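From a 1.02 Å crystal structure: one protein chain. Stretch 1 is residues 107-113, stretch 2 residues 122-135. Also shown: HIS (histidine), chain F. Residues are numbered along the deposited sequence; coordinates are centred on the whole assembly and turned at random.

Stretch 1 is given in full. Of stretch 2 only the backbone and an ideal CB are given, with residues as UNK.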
# COMPACT_ATOMS: atom_id res chain seq x y z
N GLY A 107 -14.79 7.49 1.05
CA GLY A 107 -14.85 6.08 1.36
C GLY A 107 -13.90 5.73 2.48
O GLY A 107 -13.26 6.60 3.09
N ILE A 108 -13.78 4.43 2.70
CA ILE A 108 -12.91 3.84 3.70
C ILE A 108 -11.89 2.96 3.00
O ILE A 108 -12.25 2.19 2.09
CB ILE A 108 -13.73 3.02 4.72
CG1 ILE A 108 -14.69 3.93 5.52
CG2 ILE A 108 -12.80 2.17 5.60
CD1 ILE A 108 -14.02 4.88 6.46
N ASN A 109 -10.64 3.04 3.43
CA ASN A 109 -9.61 2.07 3.08
C ASN A 109 -9.37 1.22 4.32
O ASN A 109 -8.78 1.69 5.30
CB ASN A 109 -8.35 2.81 2.62
CG ASN A 109 -7.11 1.93 2.34
OD1 ASN A 109 -6.02 2.48 2.31
ND2 ASN A 109 -7.26 0.64 2.12
N VAL A 110 -9.84 -0.03 4.31
CA VAL A 110 -9.52 -0.99 5.36
C VAL A 110 -8.11 -1.50 5.11
O VAL A 110 -7.83 -2.07 4.06
CB VAL A 110 -10.53 -2.15 5.38
CG1 VAL A 110 -10.01 -3.26 6.32
CG2 VAL A 110 -11.91 -1.66 5.82
N ASP A 111 -7.22 -1.26 6.08
CA ASP A 111 -5.83 -1.73 6.02
C ASP A 111 -5.65 -2.64 7.22
O ASP A 111 -5.10 -2.25 8.26
CB ASP A 111 -4.86 -0.57 6.04
CG ASP A 111 -3.43 -1.03 5.87
OD1 ASP A 111 -3.22 -2.23 5.61
OD2 ASP A 111 -2.51 -0.21 6.02
N PHE A 112 -6.19 -3.86 7.11
CA PHE A 112 -6.06 -4.86 8.16
C PHE A 112 -4.97 -5.85 7.76
O PHE A 112 -5.13 -6.58 6.78
CB PHE A 112 -7.36 -5.62 8.41
CG PHE A 112 -8.38 -4.89 9.25
CD1 PHE A 112 -8.32 -3.51 9.49
CD2 PHE A 112 -9.43 -5.60 9.77
CE1 PHE A 112 -9.31 -2.89 10.23
CE2 PHE A 112 -10.39 -4.99 10.51
CZ PHE A 112 -10.33 -3.64 10.75
N GLU A 113 -3.87 -5.83 8.49
CA GLU A 113 -2.74 -6.68 8.20
C GLU A 113 -2.58 -7.66 9.36
O GLU A 113 -3.10 -7.46 10.47
CB GLU A 113 -1.49 -5.83 7.95
CG GLU A 113 -1.76 -4.84 6.82
CD GLU A 113 -0.56 -4.07 6.32
OE1 GLU A 113 0.59 -4.52 6.48
OE2 GLU A 113 -0.79 -2.98 5.74
N UNK A 122 -14.38 -15.00 8.21
CA UNK A 122 -14.87 -13.90 9.04
C UNK A 122 -14.54 -12.56 8.41
O UNK A 122 -15.38 -11.67 8.35
CB UNK A 122 -14.27 -13.98 10.45
N UNK A 123 -13.30 -12.40 7.95
CA UNK A 123 -12.87 -11.14 7.35
C UNK A 123 -13.62 -10.88 6.04
O UNK A 123 -14.07 -9.76 5.79
CB UNK A 123 -11.36 -11.16 7.10
N UNK A 124 -13.78 -11.91 5.21
CA UNK A 124 -14.55 -11.75 3.98
C UNK A 124 -15.95 -11.26 4.30
O UNK A 124 -16.49 -10.39 3.61
CB UNK A 124 -14.61 -13.07 3.20
N UNK A 125 -16.57 -11.84 5.34
CA UNK A 125 -17.93 -11.47 5.70
C UNK A 125 -17.99 -10.03 6.19
O UNK A 125 -18.87 -9.27 5.78
CB UNK A 125 -18.48 -12.42 6.77
N UNK A 126 -17.03 -9.63 7.02
CA UNK A 126 -16.95 -8.24 7.47
C UNK A 126 -16.89 -7.29 6.29
O UNK A 126 -17.61 -6.29 6.25
CB UNK A 126 -15.73 -8.03 8.37
N UNK A 127 -16.03 -7.59 5.32
CA UNK A 127 -15.88 -6.74 4.14
C UNK A 127 -17.15 -6.74 3.29
O UNK A 127 -17.53 -5.70 2.75
CB UNK A 127 -14.69 -7.20 3.30
N UNK A 128 -17.84 -7.87 3.18
CA UNK A 128 -19.12 -7.90 2.48
C UNK A 128 -20.13 -6.95 3.13
O UNK A 128 -20.81 -6.16 2.44
CB UNK A 128 -19.68 -9.33 2.46
N UNK A 129 -20.28 -7.06 4.44
CA UNK A 129 -21.24 -6.23 5.16
C UNK A 129 -20.85 -4.76 5.09
O UNK A 129 -21.69 -3.89 4.86
CB UNK A 129 -21.35 -6.68 6.62
N UNK A 130 -19.56 -4.48 5.26
CA UNK A 130 -19.07 -3.11 5.22
C UNK A 130 -19.27 -2.50 3.85
O UNK A 130 -19.71 -1.35 3.72
CB UNK A 130 -17.59 -3.06 5.61
N UNK A 131 -18.96 -3.26 2.80
CA UNK A 131 -19.15 -2.75 1.45
C UNK A 131 -20.60 -2.38 1.18
O UNK A 131 -20.91 -1.32 0.64
CB UNK A 131 -18.68 -3.78 0.43
N UNK A 132 -21.53 -3.25 1.58
CA UNK A 132 -22.94 -2.94 1.37
C UNK A 132 -23.35 -1.70 2.16
O UNK A 132 -24.09 -0.85 1.65
CB UNK A 132 -23.81 -4.13 1.77
N UNK A 133 -22.85 -1.56 3.39
CA UNK A 133 -23.22 -0.41 4.21
C UNK A 133 -22.68 0.89 3.64
O UNK A 133 -23.38 1.91 3.62
CB UNK A 133 -22.71 -0.60 5.64
N UNK A 134 -21.43 0.88 3.17
CA UNK A 134 -20.86 2.07 2.53
C UNK A 134 -21.59 2.40 1.23
O UNK A 134 -21.93 3.56 0.98
CB UNK A 134 -19.37 1.86 2.25
N UNK A 135 -21.88 1.38 0.42
CA UNK A 135 -22.56 1.61 -0.84
C UNK A 135 -23.94 2.20 -0.62
O UNK A 135 -24.39 3.04 -1.42
CB UNK A 135 -22.66 0.31 -1.63
N HIS F . 3.42 -0.79 5.78
CA HIS F . 2.46 0.21 6.25
C HIS F . 2.62 0.41 7.75
O HIS F . 3.12 -0.47 8.47
CB HIS F . 1.03 -0.20 5.89
CG HIS F . 0.73 -0.13 4.43
ND1 HIS F . -0.56 -0.11 3.94
CD2 HIS F . 1.54 -0.08 3.35
CE1 HIS F . -0.53 -0.03 2.62
NE2 HIS F . 0.73 -0.04 2.23
OXT HIS F . 2.25 1.46 8.27

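Strand 107-111 runs nearly antiparallel to the helix (164°, axes 9.7 Å apart at closest approach), and stretch 1 presents Ile108, Val110 and Phe112: a purely apolar strip. No ideal CB of the helix comes within 5.5 Å of stretch 1, so side chains of some length must fill the gap.

At 122 stretch 1 sets no demand; it is Asn122.

At 123 the CA-to-CB bond points toward stretch 1, near Phe112, with the Val110 methyls beyond. A long apolar or aromatic side chain would serve. The residue is Phe123, chi1 t, and its ring touches two neighbours. Phe123 CE1 lies 3.7 Å from Phe112 CD2, the planes 25° apart but slid so that the rings barely overlap. Phe123 CZ meets Val110 CG1 at 4.2 Å, with the methyl at the ring edge.

Positions 124 and 125 turn out of reach, and stretch 1 sets no demand; they are Ser124 and His125.

Position 126 again points toward stretch 1, on the Phe112 side. Leucine, methionine or an aromatic could span the distance. Phe126, also chi1 t, brings CE2 to 3.9 Å from Phe112 CE2. These planes are within 10° of parallel, yet the centroids are 5.8 Å apart, another slid pair with little overlap.

Position 127 pairs with Val110 in register, CA to CA 8.7 Å, but its CB points sideways. An aliphatic long enough to reach round, such as isoleucine or leucine, would suit. Ile127, with chi1 and chi2 both m, does so: its end comes nearer, CD1 reaching Val110 CG2 at 4.1 Å.

Positions 128 and 129 are out of reach and tolerant as far as stretch 1 is concerned; they hold Gln128 and Val129.

At 130 the bond points toward Val110. A medium aliphatic fits, leucine or methionine for instance. Leu130 (chi1 t, chi2 p) places CD2 3.5 Å from Val110 CG2, the closest approach in the contact, so this methyl pair is tightly packed.

Position 131 is out of reach. Its helical angles do not require glycine, but an ideal CB at 131 would be crowded by Ile127 O, 3.2 Å away; it is Gly131. Positions 132 and 133 ask nothing of stretch 1 either, and hold Arg132 and Ala133.

Position 134 points toward the Ile108 end, where a branched aliphatic would suit. Leu134, chi1 m and chi2 t, sets CD2 4.0 Å from Ile108 CG1.

Position 135 is out of reach, and many residues would do; it is His135.

The rule: 123, 126, 127, 130 and 134 form one apolar stripe, joined to stretch 1 by packing, with no hydrogen bond across.

Stretch 2, residues 122-135: NFSHFIQVLGRALH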
# COMPACT_ATOMS: atom_id res chain seq x y z
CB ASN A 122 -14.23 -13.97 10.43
CG ASN A 122 -14.71 -15.15 11.24
OD1 ASN A 122 -15.84 -15.62 11.08
ND2 ASN A 122 -13.86 -15.62 12.15
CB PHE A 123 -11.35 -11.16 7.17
CG PHE A 123 -10.80 -9.85 6.65
CD1 PHE A 123 -11.03 -8.66 7.33
CD2 PHE A 123 -10.08 -9.81 5.48
CE1 PHE A 123 -10.54 -7.46 6.83
CE2 PHE A 123 -9.56 -8.60 4.99
CZ PHE A 123 -9.80 -7.44 5.66
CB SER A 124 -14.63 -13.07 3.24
OG SER A 124 -13.35 -13.44 2.80
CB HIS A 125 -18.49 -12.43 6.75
CG HIS A 125 -19.90 -12.14 7.11
ND1 HIS A 125 -20.24 -11.57 8.32
CD2 HIS A 125 -21.06 -12.26 6.42
CE1 HIS A 125 -21.55 -11.40 8.38
NE2 HIS A 125 -22.07 -11.81 7.24
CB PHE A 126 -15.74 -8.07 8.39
CG PHE A 126 -15.34 -6.63 8.65
CD1 PHE A 126 -16.18 -5.75 9.30
CD2 PHE A 126 -14.10 -6.16 8.24
CE1 PHE A 126 -15.78 -4.44 9.52
CE2 PHE A 126 -13.71 -4.86 8.47
CZ PHE A 126 -14.55 -4.01 9.11
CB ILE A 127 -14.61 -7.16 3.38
CG1 ILE A 127 -13.36 -6.83 4.22
CG2 ILE A 127 -14.56 -6.52 2.01
CD1 ILE A 127 -13.22 -5.38 4.65
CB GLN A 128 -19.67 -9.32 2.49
CG GLN A 128 -18.92 -10.28 1.58
CD GLN A 128 -19.26 -11.74 1.83
OE1 GLN A 128 -19.90 -12.09 2.83
NE2 GLN A 128 -18.81 -12.61 0.94
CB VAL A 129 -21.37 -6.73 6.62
CG1 VAL A 129 -22.26 -5.80 7.44
CG2 VAL A 129 -21.90 -8.15 6.65
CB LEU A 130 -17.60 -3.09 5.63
CG LEU A 130 -16.94 -1.71 5.60
CD1 LEU A 130 -17.60 -0.73 6.54
CD2 LEU A 130 -15.44 -1.83 5.86
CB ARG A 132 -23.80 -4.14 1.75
CG ARG A 132 -23.81 -5.27 0.73
CD ARG A 132 -24.87 -6.32 1.03
NE ARG A 132 -24.57 -7.10 2.22
CZ ARG A 132 -23.84 -8.21 2.23
NH1 ARG A 132 -23.30 -8.69 1.11
NH2 ARG A 132 -23.63 -8.84 3.37
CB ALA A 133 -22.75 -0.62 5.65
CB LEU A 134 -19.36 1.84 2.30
CG LEU A 134 -18.51 1.89 3.56
CD1 LEU A 134 -17.15 1.29 3.28
CD2 LEU A 134 -18.35 3.30 4.07
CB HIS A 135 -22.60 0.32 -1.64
CG HIS A 135 -21.25 -0.13 -2.08
ND1 HIS A 135 -20.97 -1.42 -2.46
CD2 HIS A 135 -20.08 0.55 -2.15
CE1 HIS A 135 -19.69 -1.51 -2.78
NE2 HIS A 135 -19.14 -0.32 -2.62
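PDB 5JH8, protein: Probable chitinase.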